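Local coordinates for protein CCMAN5 (Cellulosimicrobium cellulans, PDB 2XSG) that probably hydrolyses alpha-mannosidic linkages as a calcium-binding bacterial glycoside hydrolase of family GH92, at residues V339-W351 and L370-D384. Residues are numbered along the deposited sequence; the frame is centred on the assembly and turned at random.
Sequences VHAAQGFTYYDSW and LYRDMVQSLVYLFAD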
loop_
_atom_site.group_PDB
_atom_site.type_symbol
_atom_site.label_atom_id
_atom_site.label_comp_id
_atom_site.label_asym_id
_atom_site.label_seq_id
_atom_site.Cartn_x
_atom_site.Cartn_y
_atom_site.Cartn_z
ATOM N N VAL A 339 -17.806 -20.112 3.906
ATOM C CA VAL A 339 -17.847 -19.620 2.547
ATOM C C VAL A 339 -19.108 -18.773 2.354
ATOM O O VAL A 339 -20.191 -19.161 2.798
ATOM C CB VAL A 339 -17.832 -20.782 1.551
ATOM C CG1 VAL A 339 -17.842 -20.270 0.114
ATOM C CG2 VAL A 339 -16.601 -21.664 1.796
ATOM N N HIS A 340 -18.953 -17.617 1.706
ATOM C CA HIS A 340 -20.077 -16.692 1.460
ATOM C C HIS A 340 -20.057 -16.180 0.036
ATOM O O HIS A 340 -19.006 -16.170 -0.607
ATOM C CB HIS A 340 -20.028 -15.489 2.410
ATOM C CG HIS A 340 -19.990 -15.867 3.854
ATOM N ND1 HIS A 340 -18.841 -15.783 4.613
ATOM C CD2 HIS A 340 -20.951 -16.361 4.671
ATOM C CE1 HIS A 340 -19.102 -16.198 5.840
ATOM N NE2 HIS A 340 -20.371 -16.567 5.899
ATOM N N ALA A 341 -21.219 -15.738 -0.445
ATOM C CA ALA A 341 -21.317 -15.127 -1.764
ATOM C C ALA A 341 -20.873 -13.657 -1.722
ATOM O O ALA A 341 -21.234 -12.907 -0.812
ATOM C CB ALA A 341 -22.738 -15.249 -2.302
ATOM N N ALA A 342 -20.055 -13.258 -2.685
ATOM C CA ALA A 342 -19.819 -11.834 -2.916
ATOM C C ALA A 342 -20.773 -11.509 -4.054
ATOM O O ALA A 342 -20.390 -11.561 -5.216
ATOM C CB ALA A 342 -18.388 -11.582 -3.312
ATOM N N GLN A 343 -22.029 -11.233 -3.713
ATOM C CA GLN A 343 -23.088 -11.100 -4.722
ATOM C C GLN A 343 -23.030 -9.761 -5.454
ATOM O O GLN A 343 -23.247 -8.710 -4.845
ATOM C CB GLN A 343 -24.470 -11.263 -4.077
ATOM C CG GLN A 343 -25.638 -11.429 -5.091
ATOM C CD GLN A 343 -25.616 -12.769 -5.784
ATOM O OE1 GLN A 343 -25.825 -12.856 -6.993
ATOM N NE2 GLN A 343 -25.340 -13.831 -5.025
ATOM N N GLY A 344 -22.738 -9.813 -6.751
ATOM C CA GLY A 344 -22.772 -8.624 -7.606
ATOM C C GLY A 344 -21.612 -7.659 -7.445
ATOM O O GLY A 344 -21.691 -6.508 -7.890
ATOM N N PHE A 345 -20.534 -8.126 -6.816
ATOM C CA PHE A 345 -19.350 -7.300 -6.560
ATOM C C PHE A 345 -18.174 -8.214 -6.264
ATOM O O PHE A 345 -18.354 -9.395 -5.928
ATOM C CB PHE A 345 -19.595 -6.301 -5.412
ATOM C CG PHE A 345 -19.390 -6.865 -4.034
ATOM C CD1 PHE A 345 -20.357 -7.677 -3.444
ATOM C CD2 PHE A 345 -18.247 -6.536 -3.302
ATOM C CE1 PHE A 345 -20.175 -8.185 -2.153
ATOM C CE2 PHE A 345 -18.045 -7.043 -2.007
ATOM C CZ PHE A 345 -19.013 -7.877 -1.431
ATOM N N THR A 346 -16.974 -7.673 -6.395
ATOM C CA THR A 346 -15.761 -8.427 -6.087
ATOM C C THR A 346 -15.341 -8.117 -4.659
ATOM O O THR A 346 -15.250 -6.940 -4.258
ATOM C CB THR A 346 -14.640 -8.093 -7.091
ATOM O OG1 THR A 346 -15.046 -8.559 -8.376
ATOM C CG2 THR A 346 -13.292 -8.774 -6.735
ATOM N N TYR A 347 -15.096 -9.176 -3.888
ATOM C CA TYR A 347 -14.653 -9.015 -2.509
ATOM C C TYR A 347 -13.128 -8.872 -2.480
ATOM O O TYR A 347 -12.396 -9.748 -2.951
ATOM C CB TYR A 347 -15.123 -10.189 -1.642
ATOM C CG TYR A 347 -14.690 -10.119 -0.201
ATOM C CD1 TYR A 347 -15.316 -9.253 0.695
ATOM C CD2 TYR A 347 -13.649 -10.914 0.271
ATOM C CE1 TYR A 347 -14.909 -9.178 2.030
ATOM C CE2 TYR A 347 -13.253 -10.855 1.609
ATOM C CZ TYR A 347 -13.894 -9.989 2.483
ATOM O OH TYR A 347 -13.501 -9.921 3.805
ATOM N N TYR A 348 -12.671 -7.756 -1.930
ATOM C CA TYR A 348 -11.261 -7.517 -1.675
ATOM C C TYR A 348 -10.953 -7.651 -0.178
ATOM O O TYR A 348 -11.828 -7.441 0.678
ATOM C CB TYR A 348 -10.856 -6.124 -2.195
ATOM C CG TYR A 348 -11.027 -6.015 -3.696
ATOM C CD1 TYR A 348 -12.243 -5.605 -4.267
ATOM C CD2 TYR A 348 -9.986 -6.372 -4.546
ATOM C CE1 TYR A 348 -12.390 -5.539 -5.656
ATOM C CE2 TYR A 348 -10.128 -6.321 -5.908
ATOM C CZ TYR A 348 -11.323 -5.904 -6.458
ATOM O OH TYR A 348 -11.407 -5.875 -7.824
ATOM N N ASP A 349 -9.705 -8.018 0.110
ATOM C CA ASP A 349 -9.222 -8.219 1.468
ATOM C C ASP A 349 -7.721 -7.948 1.503
ATOM O O ASP A 349 -7.054 -7.992 0.451
ATOM C CB ASP A 349 -9.529 -9.646 1.922
ATOM C CG ASP A 349 -9.408 -9.838 3.432
ATOM O OD1 ASP A 349 -9.170 -8.857 4.181
ATOM O OD2 ASP A 349 -9.522 -11.004 3.871
ATOM N N SER A 350 -7.223 -7.676 2.706
ATOM C CA SER A 350 -5.813 -7.348 3.030
ATOM C C SER A 350 -5.683 -5.869 3.311
ATOM O O SER A 350 -5.579 -5.066 2.399
ATOM C CB SER A 350 -4.815 -7.747 1.950
ATOM O OG SER A 350 -3.497 -7.589 2.448
ATOM N N TRP A 351 -5.702 -5.516 4.584
ATOM C CA TRP A 351 -5.879 -4.127 4.980
ATOM C C TRP A 351 -4.723 -3.674 5.859
ATOM O O TRP A 351 -4.183 -4.463 6.618
ATOM C CB TRP A 351 -7.189 -3.998 5.744
ATOM C CG TRP A 351 -8.399 -4.513 4.981
ATOM C CD1 TRP A 351 -8.963 -5.746 5.079
ATOM C CD2 TRP A 351 -9.176 -3.787 4.023
ATOM N NE1 TRP A 351 -10.053 -5.845 4.226
ATOM C CE2 TRP A 351 -10.199 -4.653 3.568
ATOM C CE3 TRP A 351 -9.108 -2.484 3.507
ATOM C CZ2 TRP A 351 -11.158 -4.254 2.637
ATOM C CZ3 TRP A 351 -10.055 -2.089 2.560
ATOM C CH2 TRP A 351 -11.062 -2.977 2.130
ATOM N N LEU A 370 -13.713 0.110 -8.773
ATOM C CA LEU A 370 -12.846 -0.686 -7.912
ATOM C C LEU A 370 -12.976 -0.201 -6.476
ATOM O O LEU A 370 -13.126 -0.989 -5.548
ATOM C CB LEU A 370 -11.389 -0.592 -8.378
ATOM C CG LEU A 370 -10.324 -1.333 -7.559
ATOM C CD1 LEU A 370 -10.550 -2.868 -7.624
ATOM C CD2 LEU A 370 -8.918 -0.979 -8.051
ATOM N N TYR A 371 -12.926 1.113 -6.311
ATOM C CA TYR A 371 -13.074 1.746 -4.999
ATOM C C TYR A 371 -14.374 1.333 -4.346
ATOM O O TYR A 371 -14.376 0.984 -3.167
ATOM C CB TYR A 371 -13.028 3.261 -5.157
ATOM C CG TYR A 371 -13.468 4.100 -3.972
ATOM C CD1 TYR A 371 -14.757 4.621 -3.924
ATOM C CD2 TYR A 371 -12.573 4.456 -2.962
ATOM C CE1 TYR A 371 -15.174 5.432 -2.894
ATOM C CE2 TYR A 371 -12.984 5.268 -1.898
ATOM C CZ TYR A 371 -14.292 5.750 -1.877
ATOM O OH TYR A 371 -14.738 6.565 -0.866
ATOM N N ARG A 372 -15.472 1.378 -5.103
ATOM C CA ARG A 372 -16.755 0.954 -4.566
ATOM C C ARG A 372 -16.655 -0.497 -4.059
ATOM O O ARG A 372 -17.083 -0.793 -2.942
ATOM C CB ARG A 372 -17.899 1.115 -5.575
ATOM C CG ARG A 372 -19.279 0.846 -4.935
ATOM C CD ARG A 372 -20.486 0.805 -5.900
ATOM N NE ARG A 372 -21.726 0.866 -5.106
ATOM C CZ ARG A 372 -22.274 -0.180 -4.485
ATOM N NH1 ARG A 372 -21.727 -1.393 -4.587
ATOM N NH2 ARG A 372 -23.380 -0.028 -3.762
ATOM N N ASP A 373 -16.063 -1.391 -4.848
ATOM C CA ASP A 373 -15.991 -2.799 -4.427
ATOM C C ASP A 373 -15.163 -2.951 -3.148
ATOM O O ASP A 373 -15.501 -3.735 -2.266
ATOM C CB ASP A 373 -15.443 -3.704 -5.532
ATOM C CG ASP A 373 -16.509 -4.106 -6.567
ATOM O OD1 ASP A 373 -17.662 -3.618 -6.517
ATOM O OD2 ASP A 373 -16.162 -4.922 -7.447
ATOM N N MET A 374 -14.076 -2.186 -3.054
ATOM C CA MET A 374 -13.252 -2.193 -1.862
ATOM C C MET A 374 -14.016 -1.765 -0.603
ATOM O O MET A 374 -13.880 -2.384 0.452
ATOM C CB MET A 374 -12.033 -1.306 -2.083
ATOM C CG MET A 374 -11.063 -1.872 -3.107
ATOM S SD MET A 374 -9.666 -0.759 -3.321
ATOM C CE MET A 374 -8.587 -1.733 -4.380
ATOM N N VAL A 375 -14.805 -0.693 -0.713
ATOM C CA VAL A 375 -15.560 -0.199 0.426
ATOM C C VAL A 375 -16.643 -1.202 0.809
ATOM O O VAL A 375 -16.839 -1.482 1.992
ATOM C CB VAL A 375 -16.164 1.205 0.175
ATOM C CG1 VAL A 375 -16.993 1.647 1.391
ATOM C CG2 VAL A 375 -15.021 2.236 -0.122
ATOM N N GLN A 376 -17.332 -1.744 -0.195
ATOM C CA GLN A 376 -18.333 -2.777 0.036
ATOM C C GLN A 376 -17.701 -3.969 0.744
ATOM O O GLN A 376 -18.307 -4.564 1.644
ATOM C CB GLN A 376 -18.997 -3.230 -1.270
ATOM C CG GLN A 376 -20.104 -4.330 -1.086
ATOM C CD GLN A 376 -21.319 -3.878 -0.274
ATOM O OE1 GLN A 376 -22.354 -3.514 -0.840
ATOM N NE2 GLN A 376 -21.212 -3.935 1.061
ATOM N N SER A 377 -16.478 -4.303 0.336
ATOM C CA SER A 377 -15.754 -5.434 0.926
ATOM C C SER A 377 -15.429 -5.148 2.381
ATOM O O SER A 377 -15.567 -6.028 3.251
ATOM C CB SER A 377 -14.478 -5.715 0.135
ATOM O OG SER A 377 -14.796 -6.015 -1.218
ATOM N N LEU A 378 -15.003 -3.911 2.641
ATOM C CA LEU A 378 -14.663 -3.481 3.999
ATOM C C LEU A 378 -15.898 -3.575 4.902
ATOM O O LEU A 378 -15.804 -4.017 6.054
ATOM C CB LEU A 378 -14.111 -2.048 3.987
ATOM C CG LEU A 378 -13.620 -1.404 5.290
ATOM C CD1 LEU A 378 -12.638 -2.307 6.033
ATOM C CD2 LEU A 378 -12.982 -0.041 4.937
ATOM N N VAL A 379 -17.047 -3.182 4.345
ATOM C CA VAL A 379 -18.348 -3.333 5.019
ATOM C C VAL A 379 -18.674 -4.802 5.345
ATOM O O VAL A 379 -19.057 -5.099 6.472
ATOM C CB VAL A 379 -19.491 -2.636 4.240
ATOM C CG1 VAL A 379 -20.842 -3.002 4.816
ATOM C CG2 VAL A 379 -19.302 -1.112 4.280
ATOM N N TYR A 380 -18.486 -5.707 4.385
ATOM C CA TYR A 380 -18.730 -7.139 4.613
ATOM C C TYR A 380 -17.826 -7.727 5.674
ATOM O O TYR A 380 -18.255 -8.594 6.446
ATOM C CB TYR A 380 -18.534 -7.950 3.337
ATOM C CG TYR A 380 -19.772 -8.180 2.542
ATOM C CD1 TYR A 380 -20.679 -7.149 2.327
ATOM C CD2 TYR A 380 -20.046 -9.436 1.988
ATOM C CE1 TYR A 380 -21.831 -7.351 1.591
ATOM C CE2 TYR A 380 -21.209 -9.650 1.237
ATOM C CZ TYR A 380 -22.088 -8.595 1.053
ATOM O OH TYR A 380 -23.219 -8.746 0.316
ATOM N N LEU A 381 -16.582 -7.251 5.702
ATOM C CA LEU A 381 -15.584 -7.732 6.652
ATOM C C LEU A 381 -15.994 -7.450 8.094
ATOM O O LEU A 381 -15.889 -8.331 8.955
ATOM C CB LEU A 381 -14.195 -7.154 6.348
ATOM C CG LEU A 381 -13.089 -7.643 7.290
ATOM C CD1 LEU A 381 -12.863 -9.135 7.093
ATOM C CD2 LEU A 381 -11.795 -6.876 7.101
ATOM N N PHE A 382 -16.455 -6.226 8.349
ATOM C CA PHE A 382 -16.962 -5.848 9.681
ATOM C C PHE A 382 -18.335 -6.462 9.975
ATOM O O PHE A 382 -18.628 -6.817 11.110
ATOM C CB PHE A 382 -16.961 -4.320 9.870
ATOM C CG PHE A 382 -15.617 -3.781 10.314
ATOM C CD1 PHE A 382 -15.273 -3.762 11.656
ATOM C CD2 PHE A 382 -14.668 -3.365 9.376
ATOM C CE1 PHE A 382 -14.008 -3.302 12.077
ATOM C CE2 PHE A 382 -13.420 -2.905 9.786
ATOM C CZ PHE A 382 -13.089 -2.884 11.143
ATOM N N ALA A 383 -19.161 -6.603 8.944
ATOM C CA ALA A 383 -20.463 -7.233 9.084
ATOM C C ALA A 383 -20.288 -8.698 9.506
ATOM O O ALA A 383 -21.064 -9.214 10.340
ATOM C CB ALA A 383 -21.235 -7.124 7.797
ATOM N N ASP A 384 -19.258 -9.340 8.950
ATOM C CA ASP A 384 -18.887 -10.713 9.293
ATOM C C ASP A 384 -18.398 -10.863 10.737
ATOM O O ASP A 384 -18.824 -11.798 11.438
ATOM C CB ASP A 384 -17.851 -11.273 8.306
ATOM C CG ASP A 384 -18.446 -11.585 6.938
ATOM O OD1 ASP A 384 -19.701 -11.582 6.807
ATOM O OD2 ASP A 384 -17.661 -11.813 5.984
HETATM O O HOH W 1 -13.807 -4.779 -8.605
#
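The ring of Phe345 lies between Ala342 CB, offset toward the rim of one face, and Gln376 CG, which sits over the centre of the other in a CH-pi contact 3.6 Å from the centroid. Ser377 OG lies at its edge beside CE2, while the CE1-CZ part of the rim points into the face of Tyr380 in a T-shaped stack, with centroids 5.0 Å apart and planes at 71°. Phe345 reaches this site with CG placed between backbone N and carbonyl carbon (chi1 84°). Trp351 has Leu378 CD1 over the centre of its six-membered ring, while its edge meets Met374 O, 3.3 Å from CH2. The side chains of Tyr348 and Leu370 cross at about a right angle, with Leu370 CD1 against the phenol end of the ring. Two backbone amides bind the helix: Thr346 N donates to Asp373 OD2 from above the carboxylate plane (3.1 Å), and Tyr348 N donates almost straight to Ser377 OG (2.8 Å, 168°). Ser377 OG in turn donates to Asp373 O, one helical turn back, and a water links Asp373 OD2 to Tyr348 OH. Replacing Phe345 with alanine would probably leave Tyr380 without its edge-on partner and open a gap above Gln376. Beyond the pair, Arg426 makes a cation-pi contact with Tyr380, and Asp425 O accepts from Gln376 NE2. Asp373 and Ser377 thus take up the backbone N-H groups of Thr346 and of the buried Tyr348, fixing 339-351 against helix 368-387 within the GH92 catalytic domain, with the Phe345-Tyr380 and Trp351-Leu378 contacts packing around these bonds.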